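Local structure of extracellular sialidase/neuraminidase, putative (Aspergillus fumigatus, 2XZI) at residues T31-H36 with G57-N62; D67-Y72 with L91-G96. The protein cleaves terminal sialic acid linkages as a probable exo-sialidase, acting as a KDNase on the deaminated sugar KDN. One frame throughout, in Å; residues are numbered along the deposited sequence.

Contact 1. Residues T31-H36 with G57-N62; sequences TGIGFH and GRRHTN
Arg59, its chain bent at chi2 and chi3, brings NH1 to the carbonyl O of Gly34 and donates a hydrogen bond to it (2.8 Å); that oxygen lies near the guanidinium plane. The loop 31-36 leads into the first strand of a four-stranded antiparallel blade of the sialidase beta-propeller, and 57-62 carries the chain out of the second, strand 51-58. Ile33 crosses the arginine at about a right angle: CG2, anti to its own backbone N, comes 3.7 Å from Arg59 CD, while CD1 lies over one guanidinium face and His60 CE1 over the opposite one. Next along the loop, the Phe35 ring is turned 88° from the guanidinium plane; CE1 touches Arg59 CD (3.5 Å) and CD1 closes on Gly57 C (3.2 Å). At Gly57 the missing side chain makes room, since a CB there would run into Phe35 CE1. The backbone is tied by His36 N, which donates to Arg59 O (3.0 Å) from well above the carbonyl plane; a water also donates to that oxygen. CG of His36 is anti to the backbone N (chi1 178°), and Thr61 CA makes a CH-pi contact over one face of the ring, 4.0 Å from the centroid. Outward, the His36 ring stacks with Tyr367 and NE2 bonds to Asn365, while ND2 of Asn62 bonds to the carbonyls of Ser366 and Gly363, so both segments are tied to the C-terminal part of the chain. Arg58 belongs to the KDN pocket, where NH2 bonds the ligand O4 and pairs with Glu56. Its other terminal nitrogen, NH1, pairs with Asp64 and donates to Asn62 O at 2.8 Å, that oxygen lying in the guanidinium plane.

Contact 2. Residues D67-Y72 with L91-G96; sequences DINLVY and LREVVG. With NA (sodium ion), chain E.
Asp67 and Gly96 meet through a sodium ion bound by Asp67 OD1 (2.4 Å), Asn69 OD1 and the carbonyl O of Gly96, with two waters and Gly98 O completing the site. One of these waters receives a bond from Asn69 ND2 and donates to Asp67 OD2, so the two side chains are linked beside the ion as well as through it; the other donates to Ile68 O. Asn69 also lies against Glu93, whose OE2 is 3.4 Å from Asn69 CB, the amide and carboxylate planes being 84° apart. At Leu70 the antiparallel ladder carries a classic beta bulge: Val94 and Val95 both face it. Leu70 O accepts a firm bond from Val94 N (2.8 Å) and a weak one from Val95 N, while Leu70 N donates to Val95 O. Leu70 CD1 lies alongside Val94 CG2. Val71, past the register shift and on the face shared with Glu93, packs CG2 on Leu91 CD1 (3.8 Å). Tyr72 exchanges two backbone bonds with Arg92. Its CG sits between backbone N and carbonyl carbon (chi1 75°), and the ring brings CD1 within 3.4 Å of Val94 CG2. Arg92 CB makes a CH-pi contact over one ring face, 3.9 Å from the centroid, and the extended arginine passes Tyr72 OH to bond Asn163 through NH1. Strand 92-93 is the outermost of its blade, beyond strand 68-74; Leu70 and Val95 lean on strand 115-122 of the next sheet, and Phe35 packs against Val71 and Leu91 on the other face.

In the fold
Contacts 1 and 2 follow one another along the chain, their centres about 9 Å apart, and belong to one four-stranded antiparallel propeller blade ordered 37-45, 51-58, 68-74, 92-93. Contact 1 involves the loop entering the first strand and the exit from the second; contact 2 joins the third to the fourth. Strands 51-58 and 68-74 connect them side by side: Gly57 N probably bonds to Asn69 O at 2.7 Å. Asp67 OD2 also forms a long, weak ion pair with Arg59 NE, whose side chain is about 6 Å from the sodium. The blade thus carries the sodium site at one end of strand 68-74 and Arg58 of the KDN pocket at the end of adjacent strand 51-58.

Contact 1. Residues T31-H36 with G57-N62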
# COMPACT_ATOMS: atom_id res chain seq x y z
N THR A 31 8.09 -3.85 23.44
CA THR A 31 9.39 -3.44 23.96
C THR A 31 9.41 -2.00 24.45
O THR A 31 10.42 -1.55 24.99
CB THR A 31 10.45 -3.56 22.87
OG1 THR A 31 10.02 -2.78 21.74
CG2 THR A 31 10.64 -5.02 22.46
N GLY A 32 8.33 -1.26 24.21
CA GLY A 32 8.24 0.15 24.60
C GLY A 32 8.64 1.11 23.49
O GLY A 32 8.51 2.32 23.63
N ILE A 33 9.13 0.55 22.39
CA ILE A 33 9.53 1.35 21.23
C ILE A 33 8.31 2.00 20.57
O ILE A 33 7.37 1.31 20.17
CB ILE A 33 10.33 0.52 20.18
CG1 ILE A 33 11.70 0.07 20.73
CG2 ILE A 33 10.45 1.29 18.85
CD1 ILE A 33 12.66 1.20 21.03
N GLY A 34 8.33 3.33 20.51
CA GLY A 34 7.24 4.09 19.90
C GLY A 34 7.65 4.76 18.61
O GLY A 34 8.81 4.65 18.16
N PHE A 35 6.69 5.47 18.02
CA PHE A 35 6.87 6.04 16.69
C PHE A 35 6.19 7.39 16.59
O PHE A 35 5.00 7.55 16.95
CB PHE A 35 6.34 5.08 15.61
CG PHE A 35 6.96 3.72 15.66
CD1 PHE A 35 8.14 3.46 14.99
CD2 PHE A 35 6.39 2.71 16.40
CE1 PHE A 35 8.73 2.21 15.04
CE2 PHE A 35 6.97 1.44 16.48
CZ PHE A 35 8.14 1.18 15.80
N HIS A 36 6.95 8.37 16.11
CA HIS A 36 6.40 9.68 15.83
C HIS A 36 5.22 9.55 14.88
O HIS A 36 4.13 10.09 15.13
CB HIS A 36 7.52 10.54 15.24
CG HIS A 36 7.08 11.91 14.87
ND1 HIS A 36 6.38 12.20 13.72
CD2 HIS A 36 7.26 13.10 15.50
CE1 HIS A 36 6.14 13.49 13.66
NE2 HIS A 36 6.65 14.06 14.74
N GLY A 57 6.75 2.34 10.56
CA GLY A 57 6.81 3.01 11.86
C GLY A 57 8.01 3.94 11.78
O GLY A 57 9.17 3.52 11.83
N ARG A 58 7.72 5.21 11.61
CA ARG A 58 8.76 6.22 11.46
C ARG A 58 9.12 6.78 12.85
O ARG A 58 8.34 7.51 13.47
CB ARG A 58 8.33 7.29 10.44
CG ARG A 58 8.05 6.70 9.06
CD ARG A 58 7.84 7.74 7.98
NE ARG A 58 7.88 7.09 6.67
CZ ARG A 58 7.92 7.73 5.50
NH1 ARG A 58 7.96 9.06 5.44
NH2 ARG A 58 7.98 7.02 4.37
N ARG A 59 10.30 6.40 13.33
CA ARG A 59 10.61 6.51 14.74
C ARG A 59 10.60 7.93 15.26
O ARG A 59 9.95 8.20 16.28
CB ARG A 59 11.94 5.84 15.02
CG ARG A 59 11.88 4.31 14.92
CD ARG A 59 11.68 3.64 16.27
NE ARG A 59 12.81 3.89 17.17
CZ ARG A 59 12.73 4.53 18.33
NH1 ARG A 59 11.56 4.99 18.79
NH2 ARG A 59 13.83 4.70 19.06
N HIS A 60 11.30 8.83 14.58
CA HIS A 60 11.62 10.13 15.16
C HIS A 60 10.97 11.32 14.51
O HIS A 60 10.80 12.36 15.16
CB HIS A 60 13.12 10.34 15.19
CG HIS A 60 13.86 9.22 15.85
ND1 HIS A 60 13.68 8.89 17.18
CD2 HIS A 60 14.78 8.35 15.37
CE1 HIS A 60 14.45 7.85 17.48
NE2 HIS A 60 15.13 7.52 16.40
N THR A 61 10.65 11.20 13.22
CA THR A 61 10.05 12.29 12.46
C THR A 61 9.15 11.62 11.43
O THR A 61 9.08 10.39 11.37
CB THR A 61 11.09 13.14 11.69
OG1 THR A 61 11.60 12.37 10.60
CG2 THR A 61 12.24 13.60 12.60
N ASN A 62 8.51 12.42 10.58
CA ASN A 62 7.68 11.85 9.51
C ASN A 62 8.48 11.61 8.22
O ASN A 62 7.90 11.25 7.19
CB ASN A 62 6.46 12.74 9.24
CG ASN A 62 6.83 14.11 8.70
OD1 ASN A 62 7.82 14.27 8.00
ND2 ASN A 62 5.99 15.10 8.98
O HOH W 1 9.40 6.09 21.18
O HOH W 2 9.84 7.80 19.09

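Contact 2. Residues D67-Y72 with L91-G96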
# COMPACT_ATOMS: atom_id res chain seq x y z
N ASP A 67 15.68 6.17 10.88
CA ASP A 67 15.27 4.95 11.54
C ASP A 67 13.77 4.71 11.34
O ASP A 67 12.92 5.42 11.92
CB ASP A 67 15.62 5.03 13.03
CG ASP A 67 15.39 3.73 13.76
OD1 ASP A 67 15.13 2.68 13.12
OD2 ASP A 67 15.50 3.74 15.01
N ILE A 68 13.45 3.71 10.52
CA ILE A 68 12.07 3.37 10.18
C ILE A 68 11.96 1.86 10.25
O ILE A 68 12.78 1.16 9.65
CB ILE A 68 11.69 3.90 8.77
CG1 ILE A 68 11.77 5.42 8.71
CG2 ILE A 68 10.30 3.40 8.36
CD1 ILE A 68 11.65 6.01 7.30
N ASN A 69 10.97 1.38 11.01
CA ASN A 69 10.73 -0.05 11.16
C ASN A 69 9.46 -0.46 10.45
O ASN A 69 8.53 0.35 10.31
CB ASN A 69 10.67 -0.46 12.65
CG ASN A 69 11.90 -0.06 13.41
OD1 ASN A 69 12.95 0.15 12.82
ND2 ASN A 69 11.79 0.01 14.74
N LEU A 70 9.41 -1.72 10.01
CA LEU A 70 8.20 -2.23 9.38
C LEU A 70 7.34 -2.89 10.45
O LEU A 70 7.73 -3.91 11.01
CB LEU A 70 8.54 -3.25 8.29
CG LEU A 70 7.54 -3.38 7.13
CD1 LEU A 70 6.17 -3.92 7.57
CD2 LEU A 70 7.37 -2.09 6.39
N VAL A 71 6.19 -2.28 10.71
CA VAL A 71 5.29 -2.70 11.78
C VAL A 71 3.98 -3.23 11.22
O VAL A 71 3.69 -3.06 10.03
CB VAL A 71 5.06 -1.55 12.82
CG1 VAL A 71 6.39 -1.18 13.50
CG2 VAL A 71 4.36 -0.32 12.19
N TYR A 72 3.19 -3.90 12.05
CA TYR A 72 1.93 -4.44 11.61
C TYR A 72 0.96 -4.70 12.76
O TYR A 72 1.36 -4.74 13.93
CB TYR A 72 2.14 -5.72 10.80
CG TYR A 72 2.52 -6.97 11.58
CD1 TYR A 72 3.79 -7.14 12.10
CD2 TYR A 72 1.60 -8.01 11.74
CE1 TYR A 72 4.14 -8.30 12.78
CE2 TYR A 72 1.95 -9.18 12.43
CZ TYR A 72 3.22 -9.32 12.94
OH TYR A 72 3.59 -10.47 13.62
N LEU A 91 0.20 -3.46 18.32
CA LEU A 91 1.27 -3.30 17.34
C LEU A 91 2.37 -4.34 17.51
O LEU A 91 2.83 -4.59 18.63
CB LEU A 91 1.85 -1.89 17.44
CG LEU A 91 2.76 -1.50 16.28
CD1 LEU A 91 1.92 -1.18 15.04
CD2 LEU A 91 3.57 -0.29 16.71
N ARG A 92 2.79 -4.92 16.39
CA ARG A 92 3.94 -5.84 16.32
C ARG A 92 4.92 -5.36 15.24
O ARG A 92 4.63 -4.39 14.53
CB ARG A 92 3.47 -7.25 15.98
CG ARG A 92 2.53 -7.88 16.98
CD ARG A 92 2.16 -9.26 16.49
NE ARG A 92 1.25 -9.94 17.38
CZ ARG A 92 0.93 -11.23 17.26
NH1 ARG A 92 1.47 -11.95 16.30
NH2 ARG A 92 0.10 -11.79 18.12
N GLU A 93 6.06 -6.03 15.14
CA GLU A 93 7.12 -5.63 14.23
C GLU A 93 7.47 -6.80 13.32
O GLU A 93 7.62 -7.94 13.78
CB GLU A 93 8.36 -5.19 15.02
CG GLU A 93 9.50 -4.65 14.18
CD GLU A 93 10.61 -4.10 15.03
OE1 GLU A 93 11.36 -4.90 15.62
OE2 GLU A 93 10.72 -2.86 15.09
N VAL A 94 7.56 -6.52 12.02
CA VAL A 94 8.06 -7.51 11.08
C VAL A 94 9.59 -7.48 11.13
O VAL A 94 10.21 -8.52 11.32
CB VAL A 94 7.57 -7.23 9.64
CG1 VAL A 94 8.25 -8.20 8.67
CG2 VAL A 94 6.07 -7.37 9.54
N VAL A 95 10.16 -6.28 10.98
CA VAL A 95 11.62 -6.10 10.98
C VAL A 95 11.95 -4.67 11.40
O VAL A 95 11.27 -3.73 10.99
CB VAL A 95 12.25 -6.43 9.59
CG1 VAL A 95 11.63 -5.58 8.46
CG2 VAL A 95 13.77 -6.29 9.63
N GLY A 96 12.98 -4.51 12.22
CA GLY A 96 13.37 -3.19 12.72
C GLY A 96 14.86 -3.06 12.97
O GLY A 96 15.33 -2.07 13.54
NA NA E . 15.25 0.26 13.32
O HOH W 3 14.51 0.95 15.58
O HOH W 4 15.12 0.40 11.06